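Local coordinates for peptidoglycan-recognition protein SA (Drosophila melanogaster, PDB 1SXR) that binds peptidoglycan of Gram-positive bacteria as an innate immune receptor and thereby activates the Toll pathway, at residues R18-K23 with E56-M61; P24-H29 with Y64-L69; N60-H65 with F71-Y76; G93-H98 with Y102-T107. All blocks are in the same frame, centred on the assembly; numbering follows the deposited sequence. Where two conformers were deposited one is given.

Interaction 1. Residues R18-K23 with E56-M61; sequences RQWGGK and EILQNM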
loop_
_atom_site.group_PDB
_atom_site.type_symbol
_atom_site.label_atom_id
_atom_site.label_comp_id
_atom_site.label_asym_id
_atom_site.label_seq_id
_atom_site.Cartn_x
_atom_site.Cartn_y
_atom_site.Cartn_z
ATOM N N ARG A 18 4.011 -9.472 13.291
ATOM C CA ARG A 18 4.936 -10.158 14.219
ATOM C C ARG A 18 6.320 -10.432 13.628
ATOM O O ARG A 18 7.345 -10.327 14.323
ATOM C CB ARG A 18 4.307 -11.490 14.653
ATOM C CG ARG A 18 5.301 -12.614 14.982
ATOM C CD ARG A 18 4.660 -13.982 15.257
ATOM N NE ARG A 18 3.530 -13.843 16.173
ATOM C CZ ARG A 18 2.596 -14.768 16.391
ATOM N NH1 ARG A 18 2.639 -15.939 15.764
ATOM N NH2 ARG A 18 1.610 -14.514 17.239
ATOM N N GLN A 19 6.352 -10.790 12.356
ATOM C CA GLN A 19 7.592 -11.172 11.717
ATOM C C GLN A 19 8.517 -9.993 11.502
ATOM O O GLN A 19 9.715 -10.180 11.383
ATOM C CB GLN A 19 7.317 -11.866 10.390
ATOM C CG GLN A 19 6.563 -13.179 10.530
ATOM C CD GLN A 19 6.336 -13.812 9.186
ATOM O OE1 GLN A 19 5.292 -13.613 8.570
ATOM N NE2 GLN A 19 7.327 -14.575 8.713
ATOM N N TRP A 20 7.958 -8.784 11.429
ATOM C CA TRP A 20 8.818 -7.586 11.384
ATOM C C TRP A 20 8.882 -6.807 12.678
ATOM O O TRP A 20 9.499 -5.734 12.748
ATOM C CB TRP A 20 8.545 -6.672 10.177
ATOM C CG TRP A 20 7.146 -6.127 9.961
ATOM C CD1 TRP A 20 6.190 -6.629 9.126
ATOM C CD2 TRP A 20 6.596 -4.890 10.482
ATOM N NE1 TRP A 20 5.069 -5.825 9.132
ATOM C CE2 TRP A 20 5.296 -4.749 9.943
ATOM C CE3 TRP A 20 7.064 -3.901 11.367
ATOM C CZ2 TRP A 20 4.452 -3.656 10.261
ATOM C CZ3 TRP A 20 6.213 -2.813 11.685
ATOM C CH2 TRP A 20 4.932 -2.712 11.137
ATOM N N GLY A 21 8.275 -7.343 13.728
ATOM C CA GLY A 21 8.387 -6.699 15.039
ATOM C C GLY A 21 7.393 -5.569 15.251
ATOM O O GLY A 21 7.584 -4.695 16.110
ATOM N N GLY A 22 6.346 -5.573 14.451
ATOM C CA GLY A 22 5.343 -4.503 14.519
ATOM C C GLY A 22 4.397 -4.691 15.690
ATOM O O GLY A 22 4.238 -5.814 16.217
ATOM N N LYS A 23 3.771 -3.593 16.095
ATOM C CA LYS A 23 2.838 -3.565 17.227
ATOM C C LYS A 23 1.404 -3.741 16.739
ATOM O O LYS A 23 1.105 -3.529 15.566
ATOM C CB LYS A 23 2.932 -2.219 17.965
ATOM C CG LYS A 23 4.293 -2.022 18.613
ATOM C CD LYS A 23 4.394 -0.778 19.468
ATOM C CE LYS A 23 5.602 -0.906 20.396
ATOM N NZ LYS A 23 6.236 0.399 20.762
ATOM N N GLU A 56 13.337 -2.432 11.196
ATOM C CA GLU A 56 13.444 -1.271 12.083
ATOM C C GLU A 56 12.770 -0.059 11.431
ATOM O O GLU A 56 12.102 0.761 12.099
ATOM C CB GLU A 56 14.895 -0.949 12.416
ATOM C CG GLU A 56 14.990 0.064 13.551
ATOM C CD GLU A 56 16.414 0.486 13.846
ATOM O OE1 GLU A 56 17.343 -0.291 13.518
ATOM O OE2 GLU A 56 16.602 1.589 14.414
ATOM N N ILE A 57 12.934 0.038 10.127
ATOM C CA ILE A 57 12.314 1.125 9.395
ATOM C C ILE A 57 10.803 1.067 9.537
ATOM O O ILE A 57 10.154 2.099 9.781
ATOM C CB ILE A 57 12.795 1.107 7.953
ATOM C CG1 ILE A 57 14.235 1.649 7.934
ATOM C CG2 ILE A 57 11.886 1.928 7.060
ATOM C CD1 ILE A 57 15.047 1.232 6.769
ATOM N N LEU A 58 10.231 -0.137 9.425
ATOM C CA LEU A 58 8.794 -0.268 9.518
ATOM C C LEU A 58 8.329 -0.020 10.963
ATOM O O LEU A 58 7.264 0.555 11.194
ATOM C CB LEU A 58 8.366 -1.671 9.055
ATOM C CG LEU A 58 8.585 -1.893 7.558
ATOM C CD1 LEU A 58 8.486 -3.416 7.261
ATOM C CD2 LEU A 58 7.582 -1.073 6.709
ATOM N N GLN A 59 9.113 -0.490 11.925
ATOM C CA GLN A 59 8.761 -0.220 13.335
ATOM C C GLN A 59 8.651 1.274 13.627
ATOM O O GLN A 59 7.708 1.733 14.305
ATOM C CB GLN A 59 9.765 -0.879 14.293
ATOM C CG GLN A 59 9.686 -2.414 14.256
ATOM C CD GLN A 59 10.903 -3.027 14.886
ATOM O OE1 GLN A 59 11.586 -2.382 15.685
ATOM N NE2 GLN A 59 11.185 -4.266 14.548
ATOM N N ASN A 60 9.614 2.033 13.131
ATOM C CA ASN A 60 9.586 3.480 13.382
ATOM C C ASN A 60 8.566 4.204 12.508
ATOM O O ASN A 60 7.951 5.202 12.940
ATOM C CB ASN A 60 10.992 4.032 13.252
ATOM C CG ASN A 60 11.866 3.584 14.398
ATOM O OD1 ASN A 60 11.471 3.696 15.563
ATOM N ND2 ASN A 60 13.026 3.043 14.080
ATOM N N MET A 61 8.337 3.697 11.293
ATOM C CA MET A 61 7.247 4.272 10.504
ATOM C C MET A 61 5.905 4.065 11.223
ATOM O O MET A 61 5.060 4.960 11.286
ATOM C CB MET A 61 7.207 3.653 9.096
ATOM C CG MET A 61 6.225 4.363 8.210
ATOM S SD MET A 61 6.138 3.647 6.559
ATOM C CE MET A 61 7.834 3.257 6.218
#
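Trp20 and Leu58 meet at about a right angle where the short helix 17-20 ends in a Schellman motif and lies against helix 50-67 of the amidase-type peptidoglycan-recognition fold. Leu58 CB sits over one face of the indole, a CH-pi contact 3.8 Å from the centroid of the Trp20 six-membered ring, and the branch atom Leu58 CD1 continues over the ring fusion at Trp20 CD2. Gly22 CA covers the opposite face, so the indole is sandwiched between its own loop and the helix. The first torsion of Trp20 (57°) sets CG between the backbone N and the carbonyl carbon, which folds the ring back beneath Gly22. Its NE1 is bonded to Glu88 O, tying down the far edge, while Leu51 and Ala55 extend the packing along helix 50-67. Beside this apolar pair, Gln59 runs extended past CG toward the turn. Gly21, at positive phi, closes the short helix there; a beta carbon on it would run into Gln59 NE2. That amide nitrogen reaches across to the backbone, and the Gln59 NE2 to Trp20 O bond is 2.9 Å long and nearly straight (177°), with the carbonyl oxygen lying in the Gln59 amide plane.

Interaction 2. Residues P24-H29 with Y64-L69; sequences PSLGLH and YHQNEL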
loop_
_atom_site.group_PDB
_atom_site.type_symbol
_atom_site.label_atom_id
_atom_site.label_comp_id
_atom_site.label_asym_id
_atom_site.label_seq_id
_atom_site.Cartn_x
_atom_site.Cartn_y
_atom_site.Cartn_z
ATOM N N PRO A 24 0.495 -4.123 17.628
ATOM C CA PRO A 24 -0.907 -4.245 17.237
ATOM C C PRO A 24 -1.514 -2.917 16.792
ATOM O O PRO A 24 -1.053 -1.855 17.210
ATOM C CB PRO A 24 -1.595 -4.712 18.536
ATOM C CG PRO A 24 -0.472 -5.345 19.308
ATOM C CD PRO A 24 0.725 -4.480 19.045
ATOM N N SER A 25 -2.548 -2.997 15.964
ATOM C CA SER A 25 -3.386 -1.833 15.725
ATOM C C SER A 25 -3.996 -1.317 17.025
ATOM O O SER A 25 -4.238 -2.090 17.982
ATOM C CB SER A 25 -4.492 -2.191 14.738
ATOM O OG SER A 25 -5.445 -1.143 14.634
ATOM N N LEU A 26 -4.231 -0.010 17.060
ATOM C CA LEU A 26 -4.901 0.624 18.189
ATOM C C LEU A 26 -6.415 0.572 18.044
ATOM O O LEU A 26 -7.146 1.011 18.943
ATOM C CB LEU A 26 -4.430 2.076 18.363
ATOM C CG LEU A 26 -2.935 2.179 18.656
ATOM C CD1 LEU A 26 -2.463 3.600 18.531
ATOM C CD2 LEU A 26 -2.619 1.604 20.031
ATOM N N GLY A 27 -6.899 0.074 16.911
ATOM C CA GLY A 27 -8.347 -0.017 16.696
ATOM C C GLY A 27 -8.667 -0.579 15.329
ATOM O O GLY A 27 -8.352 0.006 14.300
ATOM N N LEU A 28 -9.333 -1.717 15.319
ATOM C CA LEU A 28 -9.580 -2.407 14.063
ATOM C C LEU A 28 -10.900 -1.937 13.472
ATOM O O LEU A 28 -11.922 -1.889 14.166
ATOM C CB LEU A 28 -9.601 -3.926 14.287
ATOM C CG LEU A 28 -8.277 -4.494 14.793
ATOM C CD1 LEU A 28 -8.459 -5.892 15.395
ATOM C CD2 LEU A 28 -7.220 -4.528 13.675
ATOM N N HIS A 29 -10.877 -1.594 12.191
ATOM C CA HIS A 29 -12.092 -1.222 11.464
ATOM C C HIS A 29 -12.162 -2.065 10.213
ATOM O O HIS A 29 -11.280 -2.011 9.352
ATOM C CB HIS A 29 -12.110 0.277 11.164
ATOM C CG HIS A 29 -12.227 1.115 12.400
ATOM N ND1 HIS A 29 -13.433 1.396 13.005
ATOM C CD2 HIS A 29 -11.274 1.689 13.175
ATOM C CE1 HIS A 29 -13.218 2.127 14.091
ATOM N NE2 HIS A 29 -11.911 2.306 14.223
ATOM N N TYR A 64 5.675 6.505 14.079
ATOM C CA TYR A 64 5.313 7.835 13.588
ATOM C C TYR A 64 3.812 7.881 13.236
ATOM O O TYR A 64 3.080 8.783 13.629
ATOM C CB TYR A 64 6.181 8.155 12.361
ATOM C CG TYR A 64 5.880 9.466 11.695
ATOM C CD1 TYR A 64 5.978 10.666 12.371
ATOM C CD2 TYR A 64 5.527 9.483 10.355
ATOM C CE1 TYR A 64 5.700 11.882 11.698
ATOM C CE2 TYR A 64 5.264 10.649 9.695
ATOM C CZ TYR A 64 5.338 11.838 10.364
ATOM O OH TYR A 64 5.046 12.994 9.643
ATOM N N HIS A 65 3.324 6.898 12.502
ATOM C CA HIS A 65 1.919 6.922 12.131
ATOM C C HIS A 65 0.968 6.824 13.321
ATOM O O HIS A 65 -0.024 7.545 13.375
ATOM C CB HIS A 65 1.639 5.783 11.151
ATOM C CG HIS A 65 2.201 6.034 9.794
ATOM N ND1 HIS A 65 1.859 5.289 8.679
ATOM C CD2 HIS A 65 3.062 6.989 9.368
ATOM C CE1 HIS A 65 2.510 5.764 7.628
ATOM N NE2 HIS A 65 3.240 6.801 8.016
ATOM N N GLN A 66 1.249 5.924 14.254
ATOM C CA GLN A 66 0.390 5.749 15.427
ATOM C C GLN A 66 0.473 6.888 16.421
ATOM O O GLN A 66 -0.566 7.318 16.941
ATOM C CB GLN A 66 0.716 4.435 16.144
ATOM C CG GLN A 66 0.190 3.229 15.381
ATOM C CD GLN A 66 0.471 1.909 16.118
ATOM O OE1 GLN A 66 1.547 1.747 16.710
ATOM N NE2 GLN A 66 -0.491 0.980 16.076
ATOM N N ASN A 67 1.682 7.379 16.688
ATOM C CA ASN A 67 1.880 8.289 17.819
ATOM C C ASN A 67 2.014 9.746 17.447
ATOM O O ASN A 67 1.918 10.612 18.340
ATOM C CB ASN A 67 3.092 7.850 18.625
ATOM C CG ASN A 67 2.948 6.434 19.159
ATOM O OD1 ASN A 67 1.842 5.956 19.391
ATOM N ND2 ASN A 67 4.059 5.759 19.330
ATOM N N GLU A 68 2.257 10.037 16.169
ATOM C CA GLU A 68 2.337 11.423 15.721
ATOM C C GLU A 68 1.204 11.775 14.778
ATOM O O GLU A 68 0.657 12.880 14.828
ATOM C CB GLU A 68 3.684 11.739 15.084
ATOM C CG GLU A 68 4.845 11.684 16.073
ATOM C CD GLU A 68 4.696 12.672 17.226
ATOM O OE1 GLU A 68 4.244 13.820 16.990
ATOM O OE2 GLU A 68 5.058 12.299 18.366
ATOM N N LEU A 69 0.835 10.846 13.908
ATOM C CA LEU A 69 -0.229 11.144 12.946
ATOM C C LEU A 69 -1.589 10.690 13.459
ATOM O O LEU A 69 -2.613 10.959 12.829
ATOM C CB LEU A 69 0.070 10.503 11.593
ATOM C CG LEU A 69 1.365 10.942 10.911
ATOM C CD1 LEU A 69 1.451 10.352 9.539
ATOM C CD2 LEU A 69 1.419 12.490 10.869
#
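The C-terminal turn of helix 50-67, beside the inferred peptidoglycan-binding region of residues 61-64 and 71-76, is joined through Gln66 to Pro24 and Leu26 of the irregular loop before strand 35-42. The Gln66 side chain leaves the helix beside its backbone N (chi1 -74°) and stays extended, which carries the amide to the loop backbone. There Gln66 NE2 donates to Pro24 O at 3.1 Å, with a moderately bent N-H...O angle of 152°. The acceptor lies in the amide plane of Gln66, although the donor stands somewhat tilted from the carbonyl plane of Pro24. The same nitrogen also bonds to the O of Asn72, in the loop after helix 50-67, its stronger partner. Leu26 supplies the apolar side: CD1 packs 4.1 Å from Gln66 CB and lies alongside CG as well, while Leu26 CG comes within 3.8 Å of Gln66 NE2. The loop is shaped here by an ST turn in which Gly27 N donates to Ser25 OG at 3.0 Å. A leucine in place of Gln66 would probably leave Pro24 O and Asn72 O without this shared donor, and the loop less firmly held to the helix. With one amide nitrogen giving to two main-chain carbonyls, a single buried side chain links loops 24-29 and 71-76 to the end of the helix without bringing in any charge.

Interaction 3. Residues N60-H65 with F71-Y76; sequences NMQAYH and FNDISY. With EDO (1,2-ethanediol), chain D.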
loop_
_atom_site.group_PDB
_atom_site.type_symbol
_atom_site.label_atom_id
_atom_site.label_comp_id
_atom_site.label_asym_id
_atom_site.label_seq_id
_atom_site.Cartn_x
_atom_site.Cartn_y
_atom_site.Cartn_z
ATOM N N ASN A 60 9.614 2.033 13.131
ATOM C CA ASN A 60 9.586 3.480 13.382
ATOM C C ASN A 60 8.566 4.204 12.508
ATOM O O ASN A 60 7.951 5.202 12.940
ATOM C CB ASN A 60 10.992 4.032 13.252
ATOM C CG ASN A 60 11.866 3.584 14.398
ATOM O OD1 ASN A 60 11.471 3.696 15.563
ATOM N ND2 ASN A 60 13.026 3.043 14.080
ATOM N N MET A 61 8.337 3.697 11.293
ATOM C CA MET A 61 7.247 4.272 10.504
ATOM C C MET A 61 5.905 4.065 11.223
ATOM O O MET A 61 5.060 4.960 11.286
ATOM C CB MET A 61 7.207 3.653 9.096
ATOM C CG MET A 61 6.225 4.363 8.210
ATOM S SD MET A 61 6.138 3.647 6.559
ATOM C CE MET A 61 7.834 3.257 6.218
ATOM N N GLN A 62 5.667 2.853 11.709
ATOM C CA GLN A 62 4.486 2.593 12.517
ATOM C C GLN A 62 4.355 3.519 13.744
ATOM O O GLN A 62 3.269 4.036 14.016
ATOM C CB GLN A 62 4.437 1.113 12.934
ATOM C CG GLN A 62 3.134 0.791 13.651
ATOM C CD GLN A 62 3.125 -0.607 14.194
ATOM O OE1 GLN A 62 4.102 -1.050 14.807
ATOM N NE2 GLN A 62 2.024 -1.302 13.980
ATOM N N ALA A 63 5.455 3.717 14.461
ATOM C CA ALA A 63 5.484 4.633 15.606
ATOM C C ALA A 63 5.118 6.040 15.182
ATOM O O ALA A 63 4.366 6.733 15.866
ATOM C CB ALA A 63 6.861 4.620 16.229
ATOM N N TYR A 64 5.675 6.505 14.079
ATOM C CA TYR A 64 5.313 7.835 13.588
ATOM C C TYR A 64 3.812 7.881 13.236
ATOM O O TYR A 64 3.080 8.783 13.629
ATOM C CB TYR A 64 6.181 8.155 12.361
ATOM C CG TYR A 64 5.880 9.466 11.695
ATOM C CD1 TYR A 64 5.978 10.666 12.371
ATOM C CD2 TYR A 64 5.527 9.483 10.355
ATOM C CE1 TYR A 64 5.700 11.882 11.698
ATOM C CE2 TYR A 64 5.264 10.649 9.695
ATOM C CZ TYR A 64 5.338 11.838 10.364
ATOM O OH TYR A 64 5.046 12.994 9.643
ATOM N N HIS A 65 3.324 6.898 12.502
ATOM C CA HIS A 65 1.919 6.922 12.131
ATOM C C HIS A 65 0.968 6.824 13.321
ATOM O O HIS A 65 -0.024 7.545 13.375
ATOM C CB HIS A 65 1.639 5.783 11.151
ATOM C CG HIS A 65 2.201 6.034 9.794
ATOM N ND1 HIS A 65 1.859 5.289 8.679
ATOM C CD2 HIS A 65 3.062 6.989 9.368
ATOM C CE1 HIS A 65 2.510 5.764 7.628
ATOM N NE2 HIS A 65 3.240 6.801 8.016
ATOM N N PHE A 71 -2.951 7.760 13.685
ATOM C CA PHE A 71 -3.596 6.662 12.981
ATOM C C PHE A 71 -3.614 5.419 13.887
ATOM O O PHE A 71 -2.864 5.333 14.865
ATOM C CB PHE A 71 -2.824 6.296 11.716
ATOM C CG PHE A 71 -2.691 7.400 10.723
ATOM C CD1 PHE A 71 -3.598 8.450 10.695
ATOM C CD2 PHE A 71 -1.685 7.340 9.758
ATOM C CE1 PHE A 71 -3.464 9.466 9.755
ATOM C CE2 PHE A 71 -1.539 8.352 8.811
ATOM C CZ PHE A 71 -2.428 9.402 8.823
ATOM N N ASN A 72 -4.447 4.448 13.530
ATOM C CA ASN A 72 -4.561 3.243 14.350
ATOM C C ASN A 72 -3.400 2.292 14.087
ATOM O O ASN A 72 -3.075 1.467 14.929
ATOM C CB ASN A 72 -5.899 2.546 14.096
ATOM C CG ASN A 72 -7.039 3.261 14.786
ATOM O OD1 ASN A 72 -6.871 3.756 15.896
ATOM N ND2 ASN A 72 -8.173 3.368 14.107
ATOM N N ASP A 73 -2.762 2.436 12.928
ATOM C CA ASP A 73 -1.698 1.511 12.520
ATOM C C ASP A 73 -0.903 2.212 11.408
ATOM O O ASP A 73 -1.255 3.334 10.975
ATOM C CB ASP A 73 -2.326 0.211 12.011
ATOM C CG ASP A 73 -1.430 -0.985 12.179
ATOM O OD1 ASP A 73 -0.201 -0.811 12.318
ATOM O OD2 ASP A 73 -1.884 -2.161 12.112
ATOM N N ILE A 74 0.162 1.562 10.955
ATOM C CA ILE A 74 0.810 2.018 9.730
ATOM C C ILE A 74 -0.271 2.249 8.653
ATOM O O ILE A 74 -1.239 1.472 8.531
ATOM C CB ILE A 74 1.894 1.008 9.283
ATOM C CG1 ILE A 74 2.899 1.659 8.332
ATOM C CG2 ILE A 74 1.348 -0.317 8.880
ATOM C CD1 ILE A 74 4.264 0.994 8.442
ATOM N N SER A 75 -0.152 3.346 7.902
ATOM C CA SER A 75 -1.305 3.833 7.120
ATOM C C SER A 75 -1.691 2.878 5.990
ATOM O O SER A 75 -2.884 2.719 5.655
ATOM C CB SER A 75 -1.009 5.209 6.539
ATOM O OG SER A 75 0.031 5.095 5.577
ATOM N N TYR A 76 -0.676 2.261 5.396
ATOM C CA TYR A 76 -0.875 1.422 4.193
ATOM C C TYR A 76 -1.337 0.032 4.563
ATOM O O TYR A 76 -0.967 -0.481 5.625
ATOM C CB TYR A 76 0.451 1.304 3.415
ATOM C CG TYR A 76 1.144 2.629 3.241
ATOM C CD1 TYR A 76 0.659 3.575 2.347
ATOM C CD2 TYR A 76 2.268 2.923 3.969
ATOM C CE1 TYR A 76 1.303 4.814 2.209
ATOM C CE2 TYR A 76 2.928 4.130 3.827
ATOM C CZ TYR A 76 2.435 5.063 2.956
ATOM O OH TYR A 76 3.081 6.282 2.798
HETATM C C1 EDO D . 1.386 9.077 6.110
HETATM O O1 EDO D . 0.428 10.104 5.801
HETATM C C2 EDO D . 1.473 8.087 4.953
HETATM O O2 EDO D . 0.165 7.658 4.565
#
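Just past its end the helix hands over to the following loop through one backbone bond, Phe71 N to His65 O at 3.0 Å, and the chain then doubles back until Gln62 and Ile74 are the nearest pair of alpha carbons. The His65 side chain packs between helix 50-67 and loop 71-76. Its ND1 accepts from Ser75 N at 2.9 Å, the donor lying close to the ring plane; the edge of Phe71 faces the same imidazole in a T-shaped pair, centroids 5.7 Å apart. One turn back, Gln62 NE2 donates to Asp73 OD1 at 2.8 Å on the syn side, while Ile74 N reaches that oxygen from the opposite face of the carboxylate. Asp73 OD2 pairs with Lys17. Met61, extended through chi1 and chi2, brings SD to 3.8 Å from Ile74 CD1 and to the edge of the Tyr76 ring. Were His65 cut back to an alanine, Ser75 N would probably lose its acceptor and the Phe71 edge the ring face it meets. A 1,2-ethanediol, probably from the crystallisation liquor, bonds to Ser75 OG at 2.8 Å. His65 thus accepts two loop N-H groups and Asp73 OD1 takes two donors, tying loop 71-76, inferred to bind peptidoglycan, to the helix at three points.

Interaction 4. Residues G93-H98 with Y102-T107; sequences GLRGAH and YNAIGT. With SO4 (sulfate ion), chain C.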
loop_
_atom_site.group_PDB
_atom_site.type_symbol
_atom_site.label_atom_id
_atom_site.label_comp_id
_atom_site.label_asym_id
_atom_site.label_seq_id
_atom_site.Cartn_x
_atom_site.Cartn_y
_atom_site.Cartn_z
ATOM N N GLY A 93 -8.394 -6.382 4.408
ATOM C CA GLY A 93 -9.753 -6.286 4.965
ATOM C C GLY A 93 -9.916 -5.356 6.144
ATOM O O GLY A 93 -10.957 -5.373 6.818
ATOM N N LEU A 94 -8.888 -4.544 6.405
ATOM C CA LEU A 94 -8.945 -3.585 7.497
ATOM C C LEU A 94 -8.704 -2.202 6.906
ATOM O O LEU A 94 -7.907 -2.028 5.978
ATOM C CB LEU A 94 -7.882 -3.898 8.550
ATOM C CG LEU A 94 -8.165 -5.143 9.413
ATOM C CD1 LEU A 94 -6.905 -5.605 10.144
ATOM C CD2 LEU A 94 -9.247 -4.873 10.419
ATOM N N ARG A 95 -9.406 -1.215 7.455
ATOM C CA ARG A 95 -9.361 0.150 6.956
ATOM C C ARG A 95 -8.063 0.808 7.396
ATOM O O ARG A 95 -7.763 0.849 8.599
ATOM C CB ARG A 95 -10.545 0.934 7.523
ATOM C CG ARG A 95 -10.593 2.379 7.048
ATOM C CD ARG A 95 -11.998 2.947 7.134
ATOM N NE ARG A 95 -12.298 3.366 8.474
ATOM C CZ ARG A 95 -13.448 3.198 9.126
ATOM N NH1 ARG A 95 -14.461 2.484 8.629
ATOM N NH2 ARG A 95 -13.534 3.700 10.340
ATOM N N GLY A 96 -7.320 1.339 6.432
ATOM C CA GLY A 96 -6.055 2.018 6.705
ATOM C C GLY A 96 -6.263 3.530 6.714
ATOM O O GLY A 96 -7.389 4.006 6.932
ATOM N N ALA A 97 -5.183 4.292 6.482
ATOM C CA ALA A 97 -5.233 5.764 6.558
ATOM C C ALA A 97 -4.349 6.383 5.456
ATOM O O ALA A 97 -3.810 7.490 5.628
ATOM C CB ALA A 97 -4.766 6.218 7.925
ATOM N N HIS A 98 -4.222 5.681 4.331
ATOM C CA HIS A 98 -3.322 6.103 3.246
ATOM C C HIS A 98 -3.927 7.078 2.242
ATOM O O HIS A 98 -3.171 7.841 1.632
ATOM C CB HIS A 98 -2.834 4.871 2.482
ATOM C CG HIS A 98 -3.957 3.962 2.114
ATOM N ND1 HIS A 98 -4.729 4.146 0.981
ATOM C CD2 HIS A 98 -4.527 2.941 2.805
ATOM C CE1 HIS A 98 -5.707 3.253 0.979
ATOM N NE2 HIS A 98 -5.593 2.499 2.063
ATOM N N TYR A 102 -10.617 6.678 0.068
ATOM C CA TYR A 102 -10.298 5.333 -0.418
ATOM C C TYR A 102 -9.753 4.417 0.661
ATOM O O TYR A 102 -9.155 3.383 0.358
ATOM C CB TYR A 102 -9.355 5.384 -1.645
ATOM C CG TYR A 102 -10.098 5.825 -2.907
ATOM C CD1 TYR A 102 -10.658 4.896 -3.756
ATOM C CD2 TYR A 102 -10.269 7.163 -3.189
ATOM C CE1 TYR A 102 -11.373 5.307 -4.877
ATOM C CE2 TYR A 102 -10.966 7.596 -4.314
ATOM C CZ TYR A 102 -11.507 6.634 -5.149
ATOM O OH TYR A 102 -12.201 6.998 -6.271
ATOM N N ASN A 103 -9.937 4.781 1.930
ATOM C CA ASN A 103 -9.484 3.930 3.011
ATOM C C ASN A 103 -10.481 2.815 3.318
ATOM O O ASN A 103 -10.094 1.645 3.351
ATOM C CB ASN A 103 -9.225 4.753 4.265
ATOM C CG ASN A 103 -8.078 5.722 4.084
ATOM O OD1 ASN A 103 -7.020 5.346 3.590
ATOM N ND2 ASN A 103 -8.265 6.964 4.520
ATOM N N ALA A 104 -11.761 3.159 3.507
ATOM C CA ALA A 104 -12.776 2.132 3.730
ATOM C C ALA A 104 -12.940 1.232 2.499
ATOM O O ALA A 104 -13.168 0.035 2.640
ATOM C CB ALA A 104 -14.120 2.773 4.081
ATOM N N ILE A 105 -12.842 1.812 1.305
ATOM C CA ILE A 105 -13.158 1.053 0.066
ATOM C C ILE A 105 -11.945 0.619 -0.778
ATOM O O ILE A 105 -12.105 0.010 -1.840
ATOM C CB ILE A 105 -14.158 1.825 -0.831
ATOM C CG1 ILE A 105 -13.498 3.098 -1.353
ATOM C CG2 ILE A 105 -15.480 2.064 -0.078
ATOM C CD1 ILE A 105 -14.330 3.908 -2.386
ATOM N N GLY A 106 -10.734 0.902 -0.311
ATOM C CA GLY A 106 -9.550 0.543 -1.087
ATOM C C GLY A 106 -8.500 -0.192 -0.269
ATOM O O GLY A 106 -8.500 -0.130 0.967
ATOM N N THR A 107 -7.605 -0.884 -0.968
ATOM C CA THR A 107 -6.413 -1.454 -0.384
ATOM C C THR A 107 -5.243 -0.599 -0.813
ATOM O O THR A 107 -5.022 -0.469 -2.008
ATOM C CB THR A 107 -6.187 -2.879 -0.912
ATOM O OG1 THR A 107 -7.315 -3.684 -0.559
ATOM C CG2 THR A 107 -5.019 -3.500 -0.207
HETATM S S SO4 C . -12.404 7.011 4.111
HETATM O O1 SO4 C . -12.143 6.308 2.866
HETATM O O2 SO4 C . -11.271 7.839 4.439
HETATM O O3 SO4 C . -12.531 6.070 5.191
HETATM O O4 SO4 C . -13.552 7.867 3.936
HETATM O O HOH W 1 -8.192 -4.892 1.864
HETATM O O HOH W 2 -7.413 0.899 3.576
HETATM O O HOH W 3 -6.544 9.413 4.948
#
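Asn103 O accepts a hydrogen bond from water 2 at 2.8 Å, and that water in turn accepts from Gly96 N, so one molecule spans the two segments; His98 NE2 is bonded to it as well, and Gln31 NE2 also reaches Asn103 O. The Asn103 and His98 side chains run past each other in opposite directions, amide and ring planes 85° apart. Asn103 OD1 stands 3.4 Å above the His98 ring plane, over its centre. The same oxygen accepts from Thr99 N, and His98 N lies 2.9 Å from it. On the other branch, Asn103 ND2 donates to water 3 at 3.0 Å, which gives a weak bond back to Ala97 O. Both segments belong to the connection from strand 86-88 to strand 106-111 of the mixed amidase-type sheet, the second running into strand 106-111 itself, and the His98 side chain is about 9 Å from that of Thr156, inferred to interact with peptidoglycan. Arg95 takes the outer flank: with CG anti to its N (chi1 -180°), its aliphatic part runs along the backbone of Asn103, and CD packs 3.6 Å from Ala104 CA. A sulfate, probably from the crystallisation liquor, sits at the turn beyond, where sulfate O1 accepts from Asn103 N at 2.8 Å and from Ala104 N, and sulfate O2 accepts from Asn103 ND2.

How the interactions relate
Helix 50-67 carries interactions 1, 3 and 2 in that order along its length. Gln62 joins the first to the third, with Lys23 N lying 2.9 Å from Gln62 OE1 in a probable hydrogen bond. Interactions 2 and 3, with centres about 6 Å apart, meet at Asn72 O, which Leu26 N approaches to 2.8 Å. Interaction 4 touches interaction 3 where Ser75 O is 2.9 Å from Ala97 N, and interaction 2 where His29 O is 2.8 Å from Arg95 N. Interaction 3 includes residues inferred to bind peptidoglycan; its Tyr76 packs against His98 of interaction 4, their side chains about 8 and 9 Å from that of Thr156.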